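Local structure of antiterminator Q protein (Enterobacteria phage SfI, 6JNY) at residues A[18-23]-A[82-87]; A[24-29]-A[65-70]; A[74-79]-A[138-143]. The protein probably acts on RNA polymerase as a transcription antitermination factor, letting phage genes be read past terminators. One frame throughout, in Å; residues are numbered along the deposited sequence.

Interaction 1: residues A[18-23]-A[82-87]; sequences GWLELW and GILLSY
Helix 10-28 and helix 78-90 meet here through residues 18-23 and 82-87, a near-perpendicular helix crossing in the buried centre of the region shared by the phage antitermination protein Q family. The axes of the two short segments pass 10.7 Å apart with their N-to-C directions 78° from each other. The backbones stay well clear of one another, the nearest CA atoms being those of Leu20 and Leu84 at 9.2 Å, and the space is filled by Trp23 and leucine side chains.

Most of the work falls to Trp23. Its CG lies anti to the backbone N (chi1 161°), which swings the indole off its own helix toward 82-87 and leads with the six-membered ring. The far corner of that ring, CH2, comes to 3.7 Å from CD2 of Leu85, and CZ2 follows at 4.2 Å from the same methyl, which meets the ring at a slant. Leu84 adds its own CD2 at 4.4 Å from Trp23 CH2, a looser touch, so the leading corner of the indole meets one methyl from each of two successive leucines. Beside the indole, Leu20 CD1 and Leu84 CD1 come to 4.5 Å.

Around this, Ile40 of helix 38-45 touches both Trp23 and Leu85, while Leu138 and Ile141 of helix 123-155 touch Leu20 and Leu84 respectively. The one polar atom of the indole, NE1, is hydrogen-bonded to Ser67 OG on helix 60-74. With its N-H satisfied there, the buried tryptophan can offer its hydrocarbon end to the leucines, and between these two segments the contact is apolar.

Interaction 2: residues A[24-29]-A[65-70]; sequences GAWVYS and LISQVV
Trp26 presents the edge of its indole to the hydroxyl of Ser67: OG lies near the ring plane, 3.5 Å from CZ3, with CE3 behind it at 4.2 Å. This is where the C-terminal part of helix 10-28 packs on helix 60-74, within the Q-protein family region. The ring gets there because its CG is anti to the backbone N (chi1 -178°), carrying the benzene half out toward helix 60-74. Ser67 turns to meet it with OG anti to its own carbonyl carbon (chi1 -63°). One residue on, Val27 brings CG2 to 4.2 Å from Ser67 OG, so a ring edge and a methyl both abut a single oxygen. Val27 and Ser67 are also the nearest pair along the backbones, their CA atoms 8.3 Å apart.

The polar business of these groups is done with other residues. Ser67 OG is hydrogen-bonded to Gly63 O, one turn earlier on its helix, and Trp26 NE1 to Asp60 OD1. Near the end of helix 10-28, Ser29 OG donates to Trp26 O at 2.8 Å, tilted 23° from the carbonyl plane.

The buried hydroxyl thus has its polar partners in Gly63 O and the Trp23 N-H, and it meets Trp26 and Val27 by van der Waals touch.

Interaction 3: residues A[74-79]-A[138-143]; sequences MYIDKK and LFMIYP
A type I beta turn, Met74 to Asp77, joins helix 60-74 to helix 78-90, and it is this corner that packs against the middle of the long helix 123-155. Asp77 N bonds back to Met74 O at 3.1 Å to close the turn. Asp77 is also the N-cap of the next helix, its OD1 accepting from Ala80 N.

Two side chains from the turn region reach the long helix. In Met74, chi1 and chi2 (both -60°) put SD 4.1 Å from CD1 of Ile141, and the bend at chi3 turns the CE methyl. The Ile141 methyl also lies 4.2 Å from Met74 CG, so it rests alongside two successive atoms of the methionine; the two side chains cross at about a right angle. Ile76 has CG1 between its backbone N and carbonyl carbon (chi1 61°), and from there CD1 reaches out to meet the methyl of Met140 tip to tip, Ile76 CD1 to Met140 CE 3.8 Å. Met140 CE also comes to 4.4 Å from Met74 SD, a looser contact that joins the two pairs. All of these are apolar touches, with the nearest backbone pair, Met74 and Ile141, 8.1 Å apart between CA atoms. The Met74 and Ile141 half is buried, whereas Ile76 and Met140 lie toward the surface.

On the helix 78-90 side, Met74 also touches Ala80 and Phe81. Val73 of helix 60-74 touches both Met140 and Ile141, so the long helix runs across the place where helix 60-74 gives way to helix 78-90.

Interactions 1 and 2 are both buried and share helix 10-28, which packs on helix 78-90 in interaction 1 and on helix 60-74 in interaction 2. Trp19 and Trp23 of interaction 1 also touch Ile66 of interaction 2, Trp23 CG lying 3.4 Å from Ile66 CG2. Interaction 3 reaches from the core to the surface and brings in helix 123-155; it touches interaction 1 through Leu84 CD2 and Ile141 CD1, 3.8 Å apart, and interaction 2 more loosely through Val69 and Val70 against Ile141. The chemistry follows position: interaction 1 is apolar between crossing helices, interaction 2 places a buried hydroxyl against an indole edge, and interaction 3 brings two methionines and two isoleucines together beside a turn.

Interaction 1: residues A[18-23]-A[82-87]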
loop_
_atom_site.group_PDB
_atom_site.type_symbol
_atom_site.label_atom_id
_atom_site.label_comp_id
_atom_site.label_asym_id
_atom_site.label_seq_id
_atom_site.Cartn_x
_atom_site.Cartn_y
_atom_site.Cartn_z
ATOM N N GLY A 18 9.185 -7.400 3.586
ATOM C CA GLY A 18 9.719 -7.386 4.936
ATOM C C GLY A 18 9.858 -5.974 5.472
ATOM O O GLY A 18 9.448 -5.678 6.599
ATOM N N TRP A 19 10.434 -5.076 4.666
ATOM C CA TRP A 19 10.580 -3.684 5.093
ATOM C C TRP A 19 9.225 -3.034 5.317
ATOM O O TRP A 19 9.047 -2.275 6.278
ATOM C CB TRP A 19 11.383 -2.896 4.054
ATOM C CG TRP A 19 12.852 -2.976 4.256
ATOM C CD1 TRP A 19 13.779 -3.485 3.380
ATOM C CD2 TRP A 19 13.590 -2.533 5.404
ATOM N NE1 TRP A 19 15.040 -3.390 3.922
ATOM C CE2 TRP A 19 14.949 -2.809 5.160
ATOM C CE3 TRP A 19 13.233 -1.938 6.618
ATOM C CZ2 TRP A 19 15.953 -2.501 6.081
ATOM C CZ3 TRP A 19 14.233 -1.631 7.526
ATOM C CH2 TRP A 19 15.572 -1.910 7.249
ATOM N N LEU A 20 8.256 -3.312 4.444
ATOM C CA LEU A 20 6.946 -2.687 4.596
ATOM C C LEU A 20 6.193 -3.219 5.812
ATOM O O LEU A 20 5.414 -2.481 6.415
ATOM C CB LEU A 20 6.123 -2.803 3.313
ATOM C CG LEU A 20 6.690 -2.007 2.127
ATOM C CD1 LEU A 20 5.837 -2.246 0.905
ATOM C CD2 LEU A 20 6.765 -0.510 2.456
ATOM N N GLU A 21 6.429 -4.475 6.197
ATOM C CA GLU A 21 5.861 -4.975 7.453
ATOM C C GLU A 21 6.457 -4.240 8.656
ATOM O O GLU A 21 5.724 -3.872 9.595
ATOM C CB GLU A 21 6.092 -6.489 7.561
ATOM C CG GLU A 21 5.149 -7.336 6.689
ATOM C CD GLU A 21 5.498 -8.821 6.682
ATOM O OE1 GLU A 21 6.496 -9.210 7.316
ATOM O OE2 GLU A 21 4.777 -9.600 6.021
ATOM N N LEU A 22 7.773 -4.038 8.667
ATOM C CA LEU A 22 8.406 -3.315 9.766
ATOM C C LEU A 22 7.937 -1.873 9.801
ATOM O O LEU A 22 7.638 -1.330 10.875
ATOM C CB LEU A 22 9.928 -3.369 9.635
ATOM C CG LEU A 22 10.589 -4.721 9.899
ATOM C CD1 LEU A 22 12.041 -4.679 9.473
ATOM C CD2 LEU A 22 10.455 -5.097 11.383
ATOM N N TRP A 23 7.857 -1.238 8.631
ATOM C CA TRP A 23 7.413 0.147 8.543
ATOM C C TRP A 23 5.950 0.266 8.935
ATOM O O TRP A 23 5.552 1.217 9.623
ATOM C CB TRP A 23 7.629 0.647 7.109
ATOM C CG TRP A 23 6.834 1.870 6.734
ATOM C CD1 TRP A 23 7.138 3.177 7.034
ATOM C CD2 TRP A 23 5.632 1.904 5.958
ATOM N NE1 TRP A 23 6.176 4.011 6.505
ATOM C CE2 TRP A 23 5.247 3.260 5.835
ATOM C CE3 TRP A 23 4.837 0.919 5.358
ATOM C CZ2 TRP A 23 4.101 3.648 5.136
ATOM C CZ3 TRP A 23 3.692 1.305 4.676
ATOM C CH2 TRP A 23 3.339 2.658 4.561
ATOM N N GLY A 82 -4.330 3.995 0.461
ATOM C CA GLY A 82 -5.131 3.502 1.570
ATOM C C GLY A 82 -5.090 1.991 1.696
ATOM O O GLY A 82 -5.012 1.450 2.805
ATOM N N ILE A 83 -5.123 1.289 0.559
ATOM C CA ILE A 83 -5.063 -0.168 0.591
ATOM C C ILE A 83 -3.719 -0.638 1.127
ATOM O O ILE A 83 -3.644 -1.588 1.916
ATOM C CB ILE A 83 -5.382 -0.739 -0.801
ATOM C CG1 ILE A 83 -6.884 -0.635 -1.078
ATOM C CG2 ILE A 83 -4.896 -2.173 -0.936
ATOM C CD1 ILE A 83 -7.248 -0.819 -2.520
ATOM N N LEU A 84 -2.632 0.015 0.700
ATOM C CA LEU A 84 -1.320 -0.296 1.239
ATOM C C LEU A 84 -1.279 -0.118 2.751
ATOM O O LEU A 84 -0.713 -0.956 3.463
ATOM C CB LEU A 84 -0.270 0.606 0.576
ATOM C CG LEU A 84 1.198 0.312 0.882
ATOM C CD1 LEU A 84 1.658 -0.917 0.127
ATOM C CD2 LEU A 84 2.086 1.518 0.513
ATOM N N LEU A 85 -1.868 0.977 3.257
ATOM C CA LEU A 85 -1.871 1.226 4.699
ATOM C C LEU A 85 -2.744 0.221 5.451
ATOM O O LEU A 85 -2.346 -0.262 6.515
ATOM C CB LEU A 85 -2.297 2.671 4.991
ATOM C CG LEU A 85 -1.257 3.735 4.591
ATOM C CD1 LEU A 85 -1.880 5.135 4.603
ATOM C CD2 LEU A 85 -0.050 3.678 5.492
ATOM N N SER A 86 -3.902 -0.137 4.891
ATOM C CA SER A 86 -4.731 -1.177 5.505
ATOM C C SER A 86 -3.946 -2.473 5.666
ATOM O O SER A 86 -3.930 -3.075 6.743
ATOM C CB SER A 86 -5.985 -1.413 4.668
ATOM O OG SER A 86 -6.850 -0.289 4.722
ATOM N N TYR A 87 -3.235 -2.888 4.616
ATOM C CA TYR A 87 -2.531 -4.165 4.662
ATOM C C TYR A 87 -1.318 -4.105 5.584
ATOM O O TYR A 87 -1.117 -4.992 6.419
ATOM C CB TYR A 87 -2.110 -4.555 3.244
ATOM C CG TYR A 87 -1.504 -5.929 3.118
ATOM C CD1 TYR A 87 -0.161 -6.079 2.787
ATOM C CD2 TYR A 87 -2.273 -7.075 3.257
ATOM C CE1 TYR A 87 0.404 -7.331 2.637
ATOM C CE2 TYR A 87 -1.714 -8.325 3.115
ATOM C CZ TYR A 87 -0.385 -8.455 2.799
ATOM O OH TYR A 87 0.179 -9.697 2.653
#

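Interaction 2: residues A[24-29]-A[65-70]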
loop_
_atom_site.group_PDB
_atom_site.type_symbol
_atom_site.label_atom_id
_atom_site.label_comp_id
_atom_site.label_asym_id
_atom_site.label_seq_id
_atom_site.Cartn_x
_atom_site.Cartn_y
_atom_site.Cartn_z
ATOM N N GLY A 24 5.128 -0.699 8.512
ATOM C CA GLY A 24 3.720 -0.616 8.816
ATOM C C GLY A 24 3.467 -0.675 10.308
ATOM O O GLY A 24 2.632 0.062 10.834
ATOM N N ALA A 25 4.218 -1.519 11.014
ATOM C CA ALA A 25 4.062 -1.598 12.466
ATOM C C ALA A 25 4.542 -0.314 13.131
ATOM O O ALA A 25 3.940 0.160 14.110
ATOM C CB ALA A 25 4.838 -2.804 12.991
ATOM N N TRP A 26 5.611 0.274 12.601
ATOM C CA TRP A 26 6.115 1.545 13.118
ATOM C C TRP A 26 5.091 2.658 12.916
ATOM O O TRP A 26 4.814 3.438 13.835
ATOM C CB TRP A 26 7.439 1.860 12.431
ATOM C CG TRP A 26 8.123 3.094 12.874
ATOM C CD1 TRP A 26 8.936 3.237 13.961
ATOM C CD2 TRP A 26 8.087 4.366 12.226
ATOM N NE1 TRP A 26 9.393 4.530 14.037
ATOM C CE2 TRP A 26 8.888 5.244 12.983
ATOM C CE3 TRP A 26 7.442 4.855 11.081
ATOM C CZ2 TRP A 26 9.071 6.581 12.627
ATOM C CZ3 TRP A 26 7.619 6.179 10.735
ATOM C CH2 TRP A 26 8.433 7.028 11.498
ATOM N N VAL A 27 4.502 2.740 11.719
ATOM C CA VAL A 27 3.453 3.729 11.468
ATOM C C VAL A 27 2.272 3.514 12.408
ATOM O O VAL A 27 1.745 4.466 13.007
ATOM C CB VAL A 27 3.007 3.664 9.997
ATOM C CG1 VAL A 27 1.729 4.447 9.782
ATOM C CG2 VAL A 27 4.111 4.178 9.086
ATOM N N TYR A 28 1.827 2.260 12.543
ATOM C CA TYR A 28 0.636 1.965 13.336
ATOM C C TYR A 28 0.832 2.337 14.799
ATOM O O TYR A 28 -0.147 2.604 15.507
ATOM C CB TYR A 28 0.279 0.485 13.210
ATOM C CG TYR A 28 -1.132 0.123 13.621
ATOM C CD1 TYR A 28 -2.229 0.616 12.920
ATOM C CD2 TYR A 28 -1.364 -0.751 14.672
ATOM C CE1 TYR A 28 -3.515 0.271 13.279
ATOM C CE2 TYR A 28 -2.653 -1.100 15.044
ATOM C CZ TYR A 28 -3.722 -0.591 14.337
ATOM O OH TYR A 28 -5.003 -0.934 14.698
ATOM N N SER A 29 2.076 2.348 15.263
ATOM C CA SER A 29 2.382 2.749 16.630
ATOM C C SER A 29 2.331 4.254 16.825
ATOM O O SER A 29 2.494 4.719 17.963
ATOM C CB SER A 29 3.764 2.237 17.015
ATOM O OG SER A 29 4.772 3.116 16.566
ATOM N N LEU A 65 12.624 7.269 6.689
ATOM C CA LEU A 65 13.085 7.107 5.314
ATOM C C LEU A 65 12.041 6.372 4.484
ATOM O O LEU A 65 11.711 6.786 3.365
ATOM C CB LEU A 65 14.415 6.353 5.293
ATOM C CG LEU A 65 15.088 6.075 3.939
ATOM C CD1 LEU A 65 16.586 6.022 4.100
ATOM C CD2 LEU A 65 14.601 4.778 3.293
ATOM N N ILE A 66 11.510 5.272 5.018
ATOM C CA ILE A 66 10.516 4.513 4.266
ATOM C C ILE A 66 9.252 5.331 4.060
ATOM O O ILE A 66 8.626 5.269 2.998
ATOM C CB ILE A 66 10.228 3.156 4.933
ATOM C CG1 ILE A 66 11.492 2.305 4.960
ATOM C CG2 ILE A 66 9.078 2.418 4.202
ATOM C CD1 ILE A 66 11.419 1.138 5.954
ATOM N N SER A 67 8.837 6.084 5.081
ATOM C CA SER A 67 7.621 6.881 4.964
ATOM C C SER A 67 7.759 7.932 3.873
ATOM O O SER A 67 6.807 8.186 3.121
ATOM C CB SER A 67 7.325 7.577 6.295
ATOM O OG SER A 67 7.072 6.657 7.341
ATOM N N GLN A 68 8.922 8.584 3.806
ATOM C CA GLN A 68 9.170 9.570 2.761
ATOM C C GLN A 68 9.143 8.915 1.390
ATOM O O GLN A 68 8.593 9.477 0.434
ATOM C CB GLN A 68 10.521 10.245 2.997
ATOM C CG GLN A 68 10.587 11.118 4.238
ATOM C CD GLN A 68 11.831 11.987 4.263
ATOM O OE1 GLN A 68 11.889 12.984 4.981
ATOM N NE2 GLN A 68 12.835 11.614 3.469
ATOM N N VAL A 69 9.714 7.714 1.274
ATOM C CA VAL A 69 9.658 6.985 0.010
ATOM C C VAL A 69 8.216 6.669 -0.357
ATOM O O VAL A 69 7.766 6.932 -1.479
ATOM C CB VAL A 69 10.527 5.718 0.089
ATOM C CG1 VAL A 69 10.219 4.778 -1.051
ATOM C CG2 VAL A 69 11.990 6.098 0.105
ATOM N N VAL A 70 7.469 6.081 0.578
ATOM C CA VAL A 70 6.117 5.645 0.259
ATOM C C VAL A 70 5.231 6.830 -0.092
ATOM O O VAL A 70 4.466 6.784 -1.062
ATOM C CB VAL A 70 5.536 4.810 1.413
ATOM C CG1 VAL A 70 4.058 4.559 1.196
ATOM C CG2 VAL A 70 6.294 3.509 1.525
#

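Interaction 3: residues A[74-79]-A[138-143]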
loop_
_atom_site.group_PDB
_atom_site.type_symbol
_atom_site.label_atom_id
_atom_site.label_comp_id
_atom_site.label_asym_id
_atom_site.label_seq_id
_atom_site.Cartn_x
_atom_site.Cartn_y
_atom_site.Cartn_z
ATOM N N MET A 74 3.277 7.052 -3.585
ATOM C CA MET A 74 1.874 6.674 -3.530
ATOM C C MET A 74 0.909 7.846 -3.467
ATOM O O MET A 74 -0.308 7.623 -3.527
ATOM C CB MET A 74 1.622 5.778 -2.310
ATOM C CG MET A 74 2.428 4.485 -2.306
ATOM S SD MET A 74 2.095 3.438 -3.737
ATOM C CE MET A 74 0.318 3.242 -3.608
ATOM N N TYR A 75 1.402 9.084 -3.319
ATOM C CA TYR A 75 0.483 10.213 -3.228
ATOM C C TYR A 75 -0.377 10.339 -4.475
ATOM O O TYR A 75 -1.454 10.934 -4.412
ATOM C CB TYR A 75 1.244 11.525 -2.982
ATOM C CG TYR A 75 1.869 12.097 -4.242
ATOM C CD1 TYR A 75 3.137 11.705 -4.654
ATOM C CD2 TYR A 75 1.180 13.017 -5.033
ATOM C CE1 TYR A 75 3.709 12.214 -5.810
ATOM C CE2 TYR A 75 1.738 13.519 -6.190
ATOM C CZ TYR A 75 3.001 13.121 -6.572
ATOM O OH TYR A 75 3.555 13.628 -7.728
ATOM N N ILE A 76 0.084 9.794 -5.603
ATOM C CA ILE A 76 -0.635 9.932 -6.867
ATOM C C ILE A 76 -1.953 9.165 -6.852
ATOM O O ILE A 76 -2.891 9.521 -7.575
ATOM C CB ILE A 76 0.258 9.489 -8.039
ATOM C CG1 ILE A 76 0.656 8.018 -7.880
ATOM C CG2 ILE A 76 1.493 10.363 -8.125
ATOM C CD1 ILE A 76 0.926 7.284 -9.188
ATOM N N ASP A 77 -2.055 8.108 -6.046
ATOM C CA ASP A 77 -3.195 7.192 -6.091
ATOM C C ASP A 77 -3.656 6.978 -4.655
ATOM O O ASP A 77 -3.189 6.056 -3.981
ATOM C CB ASP A 77 -2.784 5.888 -6.762
ATOM C CG ASP A 77 -3.960 4.969 -7.049
ATOM O OD1 ASP A 77 -5.041 5.155 -6.457
ATOM O OD2 ASP A 77 -3.792 4.050 -7.878
ATOM N N LYS A 78 -4.572 7.832 -4.195
ATOM C CA LYS A 78 -5.001 7.769 -2.802
ATOM C C LYS A 78 -5.675 6.446 -2.472
ATOM O O LYS A 78 -5.529 5.950 -1.351
ATOM C CB LYS A 78 -5.928 8.938 -2.469
ATOM C CG LYS A 78 -5.216 10.270 -2.329
ATOM C CD LYS A 78 -6.221 11.385 -2.077
ATOM C CE LYS A 78 -5.535 12.732 -1.888
ATOM N NZ LYS A 78 -4.721 12.781 -0.640
ATOM N N LYS A 79 -6.414 5.871 -3.429
ATOM C CA LYS A 79 -7.059 4.581 -3.205
ATOM C C LYS A 79 -6.024 3.503 -2.916
ATOM O O LYS A 79 -6.136 2.764 -1.930
ATOM C CB LYS A 79 -7.898 4.210 -4.428
ATOM C CG LYS A 79 -8.725 2.936 -4.293
ATOM C CD LYS A 79 -9.359 2.592 -5.636
ATOM C CE LYS A 79 -10.209 1.339 -5.555
ATOM N NZ LYS A 79 -10.657 0.881 -6.911
ATOM N N LEU A 138 3.815 -2.242 -4.743
ATOM C CA LEU A 138 5.152 -2.715 -4.399
ATOM C C LEU A 138 6.107 -2.554 -5.566
ATOM O O LEU A 138 7.278 -2.219 -5.373
ATOM C CB LEU A 138 5.108 -4.172 -3.944
ATOM C CG LEU A 138 4.935 -4.356 -2.431
ATOM C CD1 LEU A 138 3.584 -3.872 -1.927
ATOM C CD2 LEU A 138 5.190 -5.798 -2.071
ATOM N N PHE A 139 5.623 -2.781 -6.779
ATOM C CA PHE A 139 6.465 -2.578 -7.952
ATOM C C PHE A 139 6.950 -1.137 -8.047
ATOM O O PHE A 139 8.120 -0.888 -8.383
ATOM C CB PHE A 139 5.689 -2.990 -9.203
ATOM C CG PHE A 139 6.508 -2.923 -10.457
ATOM C CD1 PHE A 139 7.326 -3.975 -10.816
ATOM C CD2 PHE A 139 6.477 -1.792 -11.251
ATOM C CE1 PHE A 139 8.097 -3.909 -11.971
ATOM C CE2 PHE A 139 7.249 -1.716 -12.400
ATOM C CZ PHE A 139 8.051 -2.775 -12.753
ATOM N N MET A 140 6.062 -0.177 -7.776
ATOM C CA MET A 140 6.427 1.238 -7.830
ATOM C C MET A 140 7.374 1.602 -6.696
ATOM O O MET A 140 8.290 2.422 -6.871
ATOM C CB MET A 140 5.180 2.110 -7.732
ATOM C CG MET A 140 4.214 2.022 -8.899
ATOM S SD MET A 140 2.567 2.561 -8.372
ATOM C CE MET A 140 2.879 4.290 -8.029
ATOM N N ILE A 141 7.146 1.035 -5.512
ATOM C CA ILE A 141 7.931 1.412 -4.347
ATOM C C ILE A 141 9.352 0.855 -4.420
ATOM O O ILE A 141 10.309 1.533 -4.028
ATOM C CB ILE A 141 7.198 0.994 -3.060
ATOM C CG1 ILE A 141 5.958 1.855 -2.859
ATOM C CG2 ILE A 141 8.111 1.142 -1.863
ATOM C CD1 ILE A 141 4.978 1.238 -1.860
ATOM N N TYR A 142 9.525 -0.369 -4.915
ATOM C CA TYR A 142 10.795 -1.086 -4.816
ATOM C C TYR A 142 12.019 -0.290 -5.290
ATOM O O TYR A 142 12.975 -0.141 -4.518
ATOM C CB TYR A 142 10.743 -2.454 -5.528
ATOM C CG TYR A 142 12.113 -3.086 -5.607
ATOM C CD1 TYR A 142 12.644 -3.755 -4.515
ATOM C CD2 TYR A 142 12.912 -2.937 -6.737
ATOM C CE1 TYR A 142 13.911 -4.301 -4.544
ATOM C CE2 TYR A 142 14.186 -3.473 -6.774
ATOM C CZ TYR A 142 14.677 -4.160 -5.676
ATOM O OH TYR A 142 15.947 -4.704 -5.710
ATOM N N PRO A 143 12.067 0.207 -6.532
ATOM C CA PRO A 143 13.300 0.896 -6.958
ATOM C C PRO A 143 13.573 2.146 -6.162
ATOM O O PRO A 143 14.741 2.502 -5.954
ATOM C CB PRO A 143 13.039 1.224 -8.429
ATOM C CG PRO A 143 11.553 1.318 -8.533
ATOM C CD PRO A 143 11.019 0.282 -7.571
#